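Local coordinates for enoyl-[acyl-carrier-protein] reductase [FMN] (Thermotoga maritima, PDB 5GVJ) that probably catalyses the NADH-dependent reduction of enoyl-acyl-carrier-protein substrates in fatty acid synthesis, using FMN as its flavin cofactor, at residues Ala174-Ala180 with Ile297-Phe301; Pro16-Gly20 with Val190-Phe196; Thr220-Gly224 with Ala239-Gln243; Arg232-Phe238 with Leu270-Ala276. The protein carries 1 engineered substitution. Residues are numbered along the deposited sequence.

Contact 1 of 4, residues Ala174-Ala180 with Ile297-Phe301; sequences ADGRGMA and ILKEF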
loop_
_atom_site.group_PDB
_atom_site.type_symbol
_atom_site.label_atom_id
_atom_site.label_comp_id
_atom_site.label_asym_id
_atom_site.label_seq_id
_atom_site.Cartn_x
_atom_site.Cartn_y
_atom_site.Cartn_z
ATOM N N ALA A 174 -11.285 -1.497 -0.698
ATOM C CA ALA A 174 -12.637 -1.842 -0.277
ATOM C C ALA A 174 -13.627 -0.698 -0.444
ATOM O O ALA A 174 -14.765 -0.820 0.029
ATOM C CB ALA A 174 -12.644 -2.315 1.182
ATOM N N ASP A 175 -13.250 0.402 -1.095
ATOM C CA ASP A 175 -14.145 1.551 -1.199
ATOM C C ASP A 175 -13.733 2.417 -2.388
ATOM O O ASP A 175 -12.736 2.149 -3.069
ATOM C CB ASP A 175 -14.174 2.354 0.108
ATOM C CG ASP A 175 -12.792 2.781 0.566
ATOM O OD1 ASP A 175 -11.902 2.963 -0.299
ATOM O OD2 ASP A 175 -12.603 2.935 1.789
ATOM N N GLY A 176 -14.517 3.478 -2.618
ATOM C CA GLY A 176 -14.291 4.328 -3.777
ATOM C C GLY A 176 -13.007 5.128 -3.687
ATOM O O GLY A 176 -12.365 5.392 -4.711
ATOM N N ARG A 177 -12.623 5.539 -2.475
ATOM C CA ARG A 177 -11.305 6.147 -2.270
ATOM C C ARG A 177 -10.201 5.249 -2.796
ATOM O O ARG A 177 -9.295 5.701 -3.504
ATOM C CB ARG A 177 -11.071 6.402 -0.783
ATOM C CG ARG A 177 -11.498 7.741 -0.309
ATOM C CD ARG A 177 -10.941 7.971 1.070
ATOM N NE ARG A 177 -11.805 8.854 1.841
ATOM C CZ ARG A 177 -11.445 9.428 2.981
ATOM N NH1 ARG A 177 -10.236 9.209 3.486
ATOM N NH2 ARG A 177 -12.299 10.220 3.613
ATOM N N GLY A 178 -10.244 3.972 -2.425
ATOM C CA GLY A 178 -9.225 3.047 -2.879
ATOM C C GLY A 178 -9.237 2.864 -4.384
ATOM O O GLY A 178 -8.183 2.703 -5.008
ATOM N N MET A 179 -10.427 2.891 -4.990
ATOM C CA MET A 179 -10.506 2.803 -6.440
ATOM C C MET A 179 -9.799 3.987 -7.082
ATOM O O MET A 179 -9.033 3.821 -8.037
ATOM C CB MET A 179 -11.964 2.731 -6.898
ATOM C CG MET A 179 -12.111 2.628 -8.401
ATOM S SD MET A 179 -13.822 2.308 -8.946
ATOM C CE MET A 179 -13.858 3.260 -10.454
ATOM N N ALA A 180 -10.031 5.192 -6.554
ATOM C CA ALA A 180 -9.377 6.370 -7.116
ATOM C C ALA A 180 -7.872 6.315 -6.890
ATOM O O ALA A 180 -7.092 6.603 -7.804
ATOM C CB ALA A 180 -9.972 7.647 -6.517
ATOM N N ILE A 297 -19.134 2.445 -4.139
ATOM C CA ILE A 297 -17.798 2.588 -4.735
ATOM C C ILE A 297 -17.806 3.695 -5.777
ATOM O O ILE A 297 -16.956 4.594 -5.773
ATOM C CB ILE A 297 -17.325 1.271 -5.379
ATOM C CG1 ILE A 297 -17.155 0.120 -4.387
ATOM C CG2 ILE A 297 -16.033 1.498 -6.177
ATOM C CD1 ILE A 297 -16.744 0.533 -3.051
ATOM N N LEU A 298 -18.748 3.612 -6.714
ATOM C CA LEU A 298 -18.783 4.543 -7.834
ATOM C C LEU A 298 -19.027 5.967 -7.357
ATOM O O LEU A 298 -18.417 6.919 -7.863
ATOM C CB LEU A 298 -19.864 4.102 -8.826
ATOM C CG LEU A 298 -19.487 3.098 -9.926
ATOM C CD1 LEU A 298 -18.433 2.108 -9.490
ATOM C CD2 LEU A 298 -20.720 2.347 -10.439
ATOM N N LYS A 299 -19.915 6.133 -6.381
ATOM C CA LYS A 299 -20.217 7.466 -5.876
ATOM C C LYS A 299 -18.993 8.075 -5.210
ATOM O O LYS A 299 -18.638 9.228 -5.468
ATOM C CB LYS A 299 -21.388 7.395 -4.889
ATOM C CG LYS A 299 -21.815 8.737 -4.323
ATOM C CD LYS A 299 -23.131 8.593 -3.548
ATOM C CE LYS A 299 -23.592 9.911 -2.936
ATOM N NZ LYS A 299 -22.640 10.390 -1.888
ATOM N N GLU A 300 -18.331 7.303 -4.352
ATOM C CA GLU A 300 -17.174 7.815 -3.640
ATOM C C GLU A 300 -15.988 8.015 -4.574
ATOM O O GLU A 300 -15.211 8.957 -4.386
ATOM C CB GLU A 300 -16.815 6.860 -2.500
ATOM C CG GLU A 300 -15.638 7.328 -1.648
ATOM C CD GLU A 300 -15.438 6.463 -0.412
ATOM O OE1 GLU A 300 -16.141 6.690 0.595
ATOM O OE2 GLU A 300 -14.586 5.550 -0.451
ATOM N N PHE A 301 -15.838 7.152 -5.586
ATOM C CA PHE A 301 -14.786 7.352 -6.581
ATOM C C PHE A 301 -14.929 8.722 -7.233
ATOM O O PHE A 301 -13.966 9.496 -7.305
ATOM C CB PHE A 301 -14.842 6.239 -7.631
ATOM C CG PHE A 301 -13.974 6.499 -8.836
ATOM C CD1 PHE A 301 -12.641 6.121 -8.842
ATOM C CD2 PHE A 301 -14.491 7.132 -9.959
ATOM C CE1 PHE A 301 -11.839 6.359 -9.957
ATOM C CE2 PHE A 301 -13.701 7.376 -11.060
ATOM C CZ PHE A 301 -12.371 6.997 -11.057
#
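Phe301, Met179 and Glu300 carry this helix crossing. The axes of helix segments 176-180 and 297-301 pass 7.6 Å apart at -59°. Met179 extends toward the other helix and lays its methyl on the Phe301 ring. Met179 CE sits 3.6 Å from the centroid of the Phe301 ring, a CH-pi contact over the face, while its sulfur gives an oblique Met-aromatic contact. Met179 SD also packs 3.6 Å from Ile297 CG2. Glu300 works at the start of helix 176-185, where Glu300 OE2 accepts from Arg177 N at 2.8 Å. Asp175 is the N-cap of that helix, Asp175 OD1 accepting from Gly178 N at 2.9 Å. Gly176 CA lies 3.3 Å from Ile297 O, and a CB on Gly176 would clash there. Arg161 of the second subunit forms salt bridges to both Asp175 and Glu300, and Asp175 also hydrogen-bonds to Asn157 of that subunit. Within the chain, Ile297 and Leu298 of helix 290-309 also touch strand 17-18, and Phe301 meets Phe183 of helix 176-185 edge-to-face.

Contact 2 of 4, residues Pro16-Gly20 with Val190-Phe196; sequences PILMG and VQMGTRF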
loop_
_atom_site.group_PDB
_atom_site.type_symbol
_atom_site.label_atom_id
_atom_site.label_comp_id
_atom_site.label_asym_id
_atom_site.label_seq_id
_atom_site.Cartn_x
_atom_site.Cartn_y
_atom_site.Cartn_z
ATOM N N PRO A 16 -15.566 -1.241 -13.635
ATOM C CA PRO A 16 -14.186 -1.759 -13.566
ATOM C C PRO A 16 -13.870 -2.369 -12.202
ATOM O O PRO A 16 -12.924 -1.969 -11.519
ATOM C CB PRO A 16 -13.359 -0.497 -13.843
ATOM C CG PRO A 16 -14.186 0.587 -13.126
ATOM C CD PRO A 16 -15.627 0.214 -13.424
ATOM N N ILE A 17 -14.688 -3.337 -11.793
ATOM C CA ILE A 17 -14.676 -3.885 -10.443
ATOM C C ILE A 17 -14.748 -5.403 -10.540
ATOM O O ILE A 17 -15.687 -5.939 -11.139
ATOM C CB ILE A 17 -15.845 -3.329 -9.609
ATOM C CG1 ILE A 17 -15.709 -1.802 -9.476
ATOM C CG2 ILE A 17 -15.896 -3.990 -8.240
ATOM C CD1 ILE A 17 -16.912 -1.128 -8.781
ATOM N N LEU A 18 -13.747 -6.095 -9.985
ATOM C CA LEU A 18 -13.747 -7.553 -9.915
ATOM C C LEU A 18 -13.879 -8.001 -8.465
ATOM O O LEU A 18 -13.419 -7.315 -7.554
ATOM C CB LEU A 18 -12.459 -8.178 -10.491
ATOM C CG LEU A 18 -11.732 -7.717 -11.754
ATOM C CD1 LEU A 18 -10.738 -8.803 -12.217
ATOM C CD2 LEU A 18 -12.641 -7.277 -12.869
ATOM N N MET A 19 -14.529 -9.149 -8.255
ATOM C CA MET A 19 -14.466 -9.832 -6.970
ATOM C C MET A 19 -13.223 -10.722 -6.948
ATOM O O MET A 19 -12.510 -10.847 -7.942
ATOM C CB MET A 19 -15.748 -10.651 -6.709
ATOM C CG MET A 19 -15.838 -11.945 -7.481
ATOM S SD MET A 19 -17.341 -12.919 -7.131
ATOM C CE MET A 19 -16.678 -14.196 -6.073
ATOM N N GLY A 20 -12.963 -11.349 -5.804
ATOM C CA GLY A 20 -11.744 -12.133 -5.659
ATOM C C GLY A 20 -11.697 -13.499 -6.326
ATOM O O GLY A 20 -10.713 -13.839 -6.995
ATOM N N VAL A 190 -10.166 -2.494 -10.337
ATOM C CA VAL A 190 -9.783 -2.947 -9.007
ATOM C C VAL A 190 -10.463 -4.275 -8.718
ATOM O O VAL A 190 -11.566 -4.546 -9.195
ATOM C CB VAL A 190 -10.129 -1.914 -7.906
ATOM C CG1 VAL A 190 -9.247 -0.661 -8.051
ATOM C CG2 VAL A 190 -11.607 -1.539 -7.948
ATOM N N GLN A 191 -9.791 -5.097 -7.925
ATOM C CA GLN A 191 -10.337 -6.354 -7.440
ATOM C C GLN A 191 -10.434 -6.250 -5.923
ATOM O O GLN A 191 -9.478 -5.819 -5.272
ATOM C CB GLN A 191 -9.458 -7.531 -7.873
ATOM C CG GLN A 191 -9.945 -8.870 -7.374
ATOM C CD GLN A 191 -9.075 -9.992 -7.884
ATOM O OE1 GLN A 191 -7.846 -9.908 -7.816
ATOM N NE2 GLN A 191 -9.704 -11.036 -8.433
ATOM N N MET A 192 -11.605 -6.595 -5.359
ATOM C CA MET A 192 -11.883 -6.343 -3.937
ATOM C C MET A 192 -12.386 -7.624 -3.288
ATOM O O MET A 192 -13.585 -7.745 -3.015
ATOM C CB MET A 192 -12.909 -5.215 -3.765
ATOM C CG MET A 192 -12.598 -3.906 -4.454
ATOM S SD MET A 192 -13.801 -2.695 -3.854
ATOM C CE MET A 192 -13.487 -1.309 -4.931
ATOM N N GLY A 193 -11.480 -8.556 -3.012
ATOM C CA GLY A 193 -11.909 -9.849 -2.507
ATOM C C GLY A 193 -12.664 -9.784 -1.191
ATOM O O GLY A 193 -13.806 -10.258 -1.097
ATOM N N THR A 194 -12.049 -9.174 -0.175
ATOM C CA THR A 194 -12.665 -9.171 1.150
ATOM C C THR A 194 -13.974 -8.385 1.149
ATOM O O THR A 194 -14.958 -8.814 1.767
ATOM C CB THR A 194 -11.676 -8.627 2.190
ATOM O OG1 THR A 194 -10.546 -9.511 2.277
ATOM C CG2 THR A 194 -12.327 -8.528 3.567
ATOM N N ARG A 195 -14.030 -7.271 0.409
ATOM C CA ARG A 195 -15.250 -6.467 0.370
ATOM C C ARG A 195 -16.442 -7.271 -0.152
ATOM O O ARG A 195 -17.562 -7.144 0.366
ATOM C CB ARG A 195 -15.025 -5.217 -0.484
ATOM C CG ARG A 195 -16.273 -4.352 -0.702
ATOM C CD ARG A 195 -16.748 -3.666 0.594
ATOM N NE ARG A 195 -17.740 -4.452 1.330
ATOM C CZ ARG A 195 -18.430 -4.005 2.383
ATOM N NH1 ARG A 195 -18.221 -2.771 2.864
ATOM N NH2 ARG A 195 -19.322 -4.803 2.971
ATOM N N PHE A 196 -16.238 -8.104 -1.177
ATOM C CA PHE A 196 -17.382 -8.855 -1.692
ATOM C C PHE A 196 -17.660 -10.141 -0.915
ATOM O O PHE A 196 -18.797 -10.626 -0.945
ATOM C CB PHE A 196 -17.200 -9.154 -3.185
ATOM C CG PHE A 196 -17.456 -7.956 -4.066
ATOM C CD1 PHE A 196 -18.740 -7.459 -4.223
ATOM C CD2 PHE A 196 -16.405 -7.303 -4.705
ATOM C CE1 PHE A 196 -18.989 -6.348 -5.024
ATOM C CE2 PHE A 196 -16.635 -6.175 -5.503
ATOM C CZ PHE A 196 -17.922 -5.697 -5.664
HETATM O O HOH W 1 -14.636 -11.750 -3.286
HETATM O O HOH W 2 -9.040 -13.831 -9.445
#
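Val190 opens the pairing. Val190 N donates to Pro16 O at 3.0 Å, and Val190 O accepts from Leu18 N at 2.8 Å. These bonds set strands 17-18 and 189-191 parallel, with Ile17 beside Val190 on one face of the sheet. That face turns to the surrounding helices: Ile17 touches helix 290-309 and Val190 touches helix 176-185. Gln191 pairs with Leu18, and both side chains lie on the opposite face. The extended Gln191 side chain reaches along residues 16-20, and Gln191 NE2 donates to Met19 O at 2.9 Å. A water bridges the same Gln191 NE2 and Gly20 O. Met192 N then donates to Leu18 O at 2.9 Å, the last backbone bond between the segments. Met192 is also the N-cap of helix 193-197. Gly193 lies close to Gly20, with Gly193 CA 3.8 Å from Gly20 N, and a second water joins Gly20 N to Gly193 O. Phe196 folds back toward residues 16-20. Its ring edge meets Ile17 CG2 at Phe196 CE2, 3.6 Å away, and Phe196 CD2 lies 4.0 Å from Met19 CB. Gln191, Gly193 and Thr194 bind FMN in a structure of this protein, although no FMN is bound here. Joining the first and last strands of the eight-stranded parallel sheet, with a flavin site at their C-terminal ends, is typical of an FMN-binding TIM barrel.

Contact 3 of 4, residues Thr220-Gly224 with Ala239-Gln243; sequences TVVTG and ARKIQ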
loop_
_atom_site.group_PDB
_atom_site.type_symbol
_atom_site.label_atom_id
_atom_site.label_comp_id
_atom_site.label_asym_id
_atom_site.label_seq_id
_atom_site.Cartn_x
_atom_site.Cartn_y
_atom_site.Cartn_z
ATOM N N THR A 220 -4.893 -8.871 11.123
ATOM C CA THR A 220 -4.427 -10.007 10.344
ATOM C C THR A 220 -2.978 -10.311 10.700
ATOM O O THR A 220 -2.265 -9.477 11.265
ATOM C CB THR A 220 -4.564 -9.772 8.832
ATOM O OG1 THR A 220 -3.612 -8.789 8.415
ATOM C CG2 THR A 220 -5.973 -9.304 8.471
ATOM N N VAL A 221 -2.563 -11.538 10.393
ATOM C CA VAL A 221 -1.192 -11.997 10.589
ATOM C C VAL A 221 -0.746 -12.699 9.327
ATOM O O VAL A 221 -1.557 -13.272 8.596
ATOM C CB VAL A 221 -1.034 -12.978 11.767
ATOM C CG1 VAL A 221 -0.845 -12.254 13.038
ATOM C CG2 VAL A 221 -2.232 -13.893 11.846
ATOM N N VAL A 222 0.560 -12.693 9.101
ATOM C CA VAL A 222 1.169 -13.455 8.022
ATOM C C VAL A 222 1.800 -14.698 8.633
ATOM O O VAL A 222 2.667 -14.594 9.509
ATOM C CB VAL A 222 2.206 -12.615 7.262
ATOM C CG1 VAL A 222 2.805 -13.429 6.121
ATOM C CG2 VAL A 222 1.563 -11.319 6.760
ATOM N N THR A 223 1.357 -15.868 8.183
ATOM C CA THR A 223 1.846 -17.148 8.674
ATOM C C THR A 223 2.373 -17.981 7.515
ATOM O O THR A 223 1.892 -17.873 6.382
ATOM C CB THR A 223 0.746 -17.942 9.382
ATOM O OG1 THR A 223 -0.285 -18.261 8.440
ATOM C CG2 THR A 223 0.152 -17.139 10.525
ATOM N N GLY A 224 3.348 -18.835 7.817
ATOM C CA GLY A 224 3.936 -19.710 6.818
ATOM C C GLY A 224 4.975 -19.018 5.962
ATOM O O GLY A 224 5.879 -18.366 6.483
ATOM N N ALA A 239 -4.599 -19.519 13.737
ATOM C CA ALA A 239 -3.439 -18.809 13.212
ATOM C C ALA A 239 -2.337 -18.725 14.255
ATOM O O ALA A 239 -1.153 -18.721 13.906
ATOM C CB ALA A 239 -3.839 -17.412 12.734
ATOM N N ARG A 240 -2.707 -18.668 15.537
ATOM C CA ARG A 240 -1.705 -18.727 16.598
ATOM C C ARG A 240 -1.046 -20.098 16.648
ATOM O O ARG A 240 0.185 -20.205 16.705
ATOM C CB ARG A 240 -2.340 -18.390 17.948
ATOM C CG ARG A 240 -2.337 -16.911 18.300
ATOM C CD ARG A 240 -3.248 -16.654 19.492
ATOM N NE ARG A 240 -4.529 -16.206 18.979
ATOM C CZ ARG A 240 -5.655 -16.190 19.683
ATOM N NH1 ARG A 240 -5.668 -16.601 20.954
ATOM N NH2 ARG A 240 -6.775 -15.773 19.106
ATOM N N LYS A 241 -1.851 -21.162 16.627
ATOM C CA LYS A 241 -1.295 -22.505 16.743
ATOM C C LYS A 241 -0.365 -22.833 15.583
ATOM O O LYS A 241 0.588 -23.602 15.753
ATOM C CB LYS A 241 -2.418 -23.535 16.834
ATOM C CG LYS A 241 -3.228 -23.434 18.119
ATOM C CD LYS A 241 -3.854 -24.768 18.480
ATOM C CE LYS A 241 -4.826 -25.227 17.398
ATOM N NZ LYS A 241 -6.149 -24.544 17.514
ATOM N N ILE A 242 -0.618 -22.263 14.402
ATOM C CA ILE A 242 0.255 -22.510 13.256
ATOM C C ILE A 242 1.612 -21.839 13.461
ATOM O O ILE A 242 2.657 -22.396 13.098
ATOM C CB ILE A 242 -0.431 -22.048 11.956
ATOM C CG1 ILE A 242 -1.556 -23.017 11.580
ATOM C CG2 ILE A 242 0.573 -21.926 10.822
ATOM C CD1 ILE A 242 -1.075 -24.432 11.293
ATOM N N GLN A 243 1.627 -20.652 14.056
ATOM C CA GLN A 243 2.888 -19.989 14.371
ATOM C C GLN A 243 3.570 -20.684 15.544
ATOM O O GLN A 243 4.721 -20.396 15.860
ATOM C CB GLN A 243 2.661 -18.511 14.688
ATOM C CG GLN A 243 2.026 -17.718 13.553
ATOM C CD GLN A 243 1.655 -16.301 13.964
ATOM O OE1 GLN A 243 0.651 -16.081 14.644
ATOM N NE2 GLN A 243 2.467 -15.334 13.555
#
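Strand 220-223 runs extended past the helical residues 239-242, and their backbones stay well apart. The nearest CA atoms, Thr223 and Gln243, are 6.5 Å from each other. No hydrogen bond crosses the gap. The motif is an antiparallel beta hairpin, strands 220-223 and 231-234, followed by helix 237-242 packed against it. The far end of the hairpin, residues 225-228, is not modelled. Gly224 has a positive phi of 81°, a value that favours glycine. The bond from Gln243 N to Ala239 O is weak at 3.4 Å, and residues 244-256 are also not modelled.

Val221 and Thr223 point toward the helix, while Val222 points away and touches Ile147 and Pro230. Val221 also packs on Val233 of the neighbouring strand. Ala239 touches Val233 too, so the two strands and the helix meet there. Further along, Thr223 CB lies 4.2 Å from Ile242 CG2. The contact is small, 210 Å² in all, and sits at the surface, so it is light van der Waals packing of a helix on the edge strand 220-223 of a small antiparallel sheet. Two contacts define the fit: Val221 CG2 lies 4.0 Å from Ala239 CB, and Thr223 CG2 lies 3.6 Å from Gln243 CG.

Contact 4 of 4, residues Arg232-Phe238 with Leu270-Ala276; sequences RVLRTPF and LERGSFA. Engineered in segment 270-276: Ala276 (natural residue Met).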
loop_
_atom_site.group_PDB
_atom_site.type_symbol
_atom_site.label_atom_id
_atom_site.label_comp_id
_atom_site.label_asym_id
_atom_site.label_seq_id
_atom_site.Cartn_x
_atom_site.Cartn_y
_atom_site.Cartn_z
ATOM N N ARG A 232 -1.856 -14.451 4.509
ATOM C CA ARG A 232 -2.428 -13.511 5.464
ATOM C C ARG A 232 -3.790 -14.016 5.921
ATOM O O ARG A 232 -4.678 -14.258 5.095
ATOM C CB ARG A 232 -2.564 -12.112 4.869
ATOM C CG ARG A 232 -3.142 -11.088 5.852
ATOM C CD ARG A 232 -3.149 -9.693 5.255
ATOM N NE ARG A 232 -1.816 -9.286 4.807
ATOM C CZ ARG A 232 -0.895 -8.748 5.598
ATOM N NH1 ARG A 232 -1.157 -8.555 6.885
ATOM N NH2 ARG A 232 0.296 -8.412 5.101
ATOM N N VAL A 233 -3.951 -14.164 7.237
ATOM C CA VAL A 233 -5.202 -14.611 7.827
ATOM C C VAL A 233 -5.506 -13.778 9.067
ATOM O O VAL A 233 -4.635 -13.119 9.641
ATOM C CB VAL A 233 -5.180 -16.114 8.199
ATOM C CG1 VAL A 233 -5.038 -16.982 6.952
ATOM C CG2 VAL A 233 -4.069 -16.404 9.199
ATOM N N LEU A 234 -6.769 -13.831 9.473
ATOM C CA LEU A 234 -7.222 -13.174 10.691
ATOM C C LEU A 234 -6.478 -13.724 11.906
ATOM O O LEU A 234 -6.072 -14.888 11.935
ATOM C CB LEU A 234 -8.733 -13.383 10.837
ATOM C CG LEU A 234 -9.681 -12.186 10.942
ATOM C CD1 LEU A 234 -9.086 -10.945 10.321
ATOM C CD2 LEU A 234 -10.996 -12.520 10.273
ATOM N N ARG A 235 -6.286 -12.868 12.918
ATOM C CA ARG A 235 -5.592 -13.260 14.144
ATOM C C ARG A 235 -6.460 -14.166 15.015
ATOM O O ARG A 235 -6.905 -13.763 16.093
ATOM C CB ARG A 235 -5.159 -12.023 14.940
ATOM C CG ARG A 235 -3.986 -11.285 14.316
ATOM C CD ARG A 235 -3.428 -10.179 15.218
ATOM N NE ARG A 235 -2.422 -9.395 14.506
ATOM C CZ ARG A 235 -1.110 -9.520 14.685
ATOM N NH1 ARG A 235 -0.642 -10.402 15.556
ATOM N NH2 ARG A 235 -0.268 -8.771 13.986
ATOM N N THR A 236 -6.681 -15.387 14.565
ATOM C CA THR A 236 -7.558 -16.393 15.143
ATOM C C THR A 236 -6.748 -17.386 15.978
ATOM O O THR A 236 -5.519 -17.434 15.878
ATOM C CB THR A 236 -8.313 -17.112 14.009
ATOM O OG1 THR A 236 -9.594 -17.557 14.464
ATOM C CG2 THR A 236 -7.533 -18.296 13.513
ATOM N N PRO A 237 -7.395 -18.177 16.850
ATOM C CA PRO A 237 -6.631 -19.193 17.600
ATOM C C PRO A 237 -5.835 -20.136 16.715
ATOM O O PRO A 237 -4.696 -20.482 17.049
ATOM C CB PRO A 237 -7.723 -19.944 18.375
ATOM C CG PRO A 237 -8.793 -18.949 18.558
ATOM C CD PRO A 237 -8.790 -18.093 17.320
ATOM N N PHE A 238 -6.407 -20.564 15.588
ATOM C CA PHE A 238 -5.695 -21.479 14.704
ATOM C C PHE A 238 -4.488 -20.808 14.066
ATOM O O PHE A 238 -3.453 -21.452 13.857
ATOM C CB PHE A 238 -6.634 -22.009 13.627
ATOM C CG PHE A 238 -6.035 -23.104 12.801
ATOM C CD1 PHE A 238 -5.732 -24.331 13.372
ATOM C CD2 PHE A 238 -5.770 -22.913 11.456
ATOM C CE1 PHE A 238 -5.177 -25.347 12.619
ATOM C CE2 PHE A 238 -5.217 -23.928 10.694
ATOM C CZ PHE A 238 -4.918 -25.146 11.278
ATOM N N LEU A 270 -13.977 -21.274 14.260
ATOM C CA LEU A 270 -12.990 -20.379 14.860
ATOM C C LEU A 270 -11.784 -21.127 15.396
ATOM O O LEU A 270 -10.727 -20.518 15.589
ATOM C CB LEU A 270 -13.589 -19.576 16.012
ATOM C CG LEU A 270 -14.481 -18.373 15.735
ATOM C CD1 LEU A 270 -13.873 -17.478 14.654
ATOM C CD2 LEU A 270 -15.862 -18.843 15.372
ATOM N N GLU A 271 -11.925 -22.426 15.657
ATOM C CA GLU A 271 -10.860 -23.177 16.307
ATOM C C GLU A 271 -9.769 -23.581 15.324
ATOM O O GLU A 271 -8.581 -23.390 15.602
ATOM C CB GLU A 271 -11.441 -24.407 17.004
ATOM C CG GLU A 271 -12.473 -24.060 18.060
ATOM C CD GLU A 271 -11.948 -24.275 19.464
ATOM O OE1 GLU A 271 -11.247 -25.287 19.679
ATOM O OE2 GLU A 271 -12.223 -23.428 20.346
ATOM N N ARG A 272 -10.144 -24.154 14.177
ATOM C CA ARG A 272 -9.152 -24.597 13.200
ATOM C C ARG A 272 -9.485 -24.150 11.780
ATOM O O ARG A 272 -9.098 -24.825 10.821
ATOM C CB ARG A 272 -8.982 -26.120 13.232
ATOM C CG ARG A 272 -8.823 -26.703 14.640
ATOM C CD ARG A 272 -8.444 -28.195 14.638
ATOM N NE ARG A 272 -9.168 -29.049 13.685
ATOM C CZ ARG A 272 -10.500 -29.100 13.558
ATOM N NH1 ARG A 272 -11.299 -28.334 14.312
ATOM N NH2 ARG A 272 -11.057 -29.909 12.659
ATOM N N GLY A 273 -10.208 -23.045 11.620
ATOM C CA GLY A 273 -10.383 -22.441 10.310
ATOM C C GLY A 273 -9.314 -21.390 10.053
ATOM O O GLY A 273 -8.900 -20.665 10.960
ATOM N N SER A 274 -8.860 -21.325 8.803
ATOM C CA SER A 274 -7.943 -20.281 8.357
ATOM C C SER A 274 -8.764 -19.191 7.677
ATOM O O SER A 274 -9.335 -19.408 6.604
ATOM C CB SER A 274 -6.882 -20.846 7.415
ATOM O OG SER A 274 -5.894 -21.538 8.156
ATOM N N PHE A 275 -8.835 -18.019 8.308
ATOM C CA PHE A 275 -9.698 -16.942 7.831
ATOM C C PHE A 275 -8.856 -16.009 6.963
ATOM O O PHE A 275 -8.337 -14.996 7.429
ATOM C CB PHE A 275 -10.355 -16.232 9.008
ATOM C CG PHE A 275 -11.405 -17.069 9.685
ATOM C CD1 PHE A 275 -11.048 -18.049 10.600
ATOM C CD2 PHE A 275 -12.745 -16.899 9.378
ATOM C CE1 PHE A 275 -12.016 -18.835 11.216
ATOM C CE2 PHE A 275 -13.719 -17.681 9.992
ATOM C CZ PHE A 275 -13.349 -18.648 10.908
ATOM N N ALA A 276 -8.731 -16.372 5.685
ATOM C CA ALA A 276 -7.904 -15.652 4.711
ATOM C C ALA A 276 -8.600 -14.353 4.327
ATOM O O ALA A 276 -9.389 -14.299 3.382
ATOM C CB ALA A 276 -7.656 -16.517 3.481
HETATM O O HOH W 3 -7.394 -17.192 10.618
#
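This contact lies beside the FMN site, where a loop runs along the middle strand of the small antiparallel sheet. The Arg232 side chain lies about 4 Å from Gly144, and the side chains of Ala276 and Thr194 are about 8 Å apart. Both Gly144 and Thr194 bind FMN in a structure of this protein. Ala276 is an engineered residue, methionine in nature. Leu234 N donates to Phe275 O at 2.8 Å. In place of a second direct bond, a water links Leu234 O to Phe275 N. Leu234 CB packs 3.8 Å from Phe275 CB, and Ala276 CA lies 3.5 Å from Arg232 O in a CA-H...O contact. The strand then bends through an inverse gamma turn centred on Arg235, with Thr236 N hydrogen-bonded to Leu234 O at 2.7 Å. Thr236 is the N-cap of helix 237-242, but Thr236 OG1 makes a weak hydrogen bond to Leu270 O at 3.4 Å. Phe238 fills the far end. One ring face lies on the backbone of Arg272, and Phe238 CE2 lies 3.6 Å from Ser274 OG, which is hydrogen-bonded to Ser260 OG. Phe238 CB is also 3.1 Å from Glu271 O. Gly273 O is buried with no partner in the model. Between these segments one strong backbone bond and a water bridge fix the strand end, and the rest is mainly van der Waals packing.

Overall arrangement
The four contacts form two groups. Contacts 1 and 2 touch, with centres 12 Å apart, and share the junction of strands 17-18 and 189-191 with helices 176-185 and 290-309. Contacts 3 and 4 touch, with centres 8 Å apart, and share the hairpin strands 220-223 and 231-234 and helix 237-242. The groups are 21 to 31 Å apart between centres, and contacts 2 and 4 come nearest, about 5 Å between closest atoms. Along the chain, contact 2 closes before contacts 3 and 4 open, and both of these fall between the two segments of contact 1. Helix 290-309 thus returns to the barrel after the small sheet. Contact 2 supplies FMN-binding residues and contact 4 lies close to others.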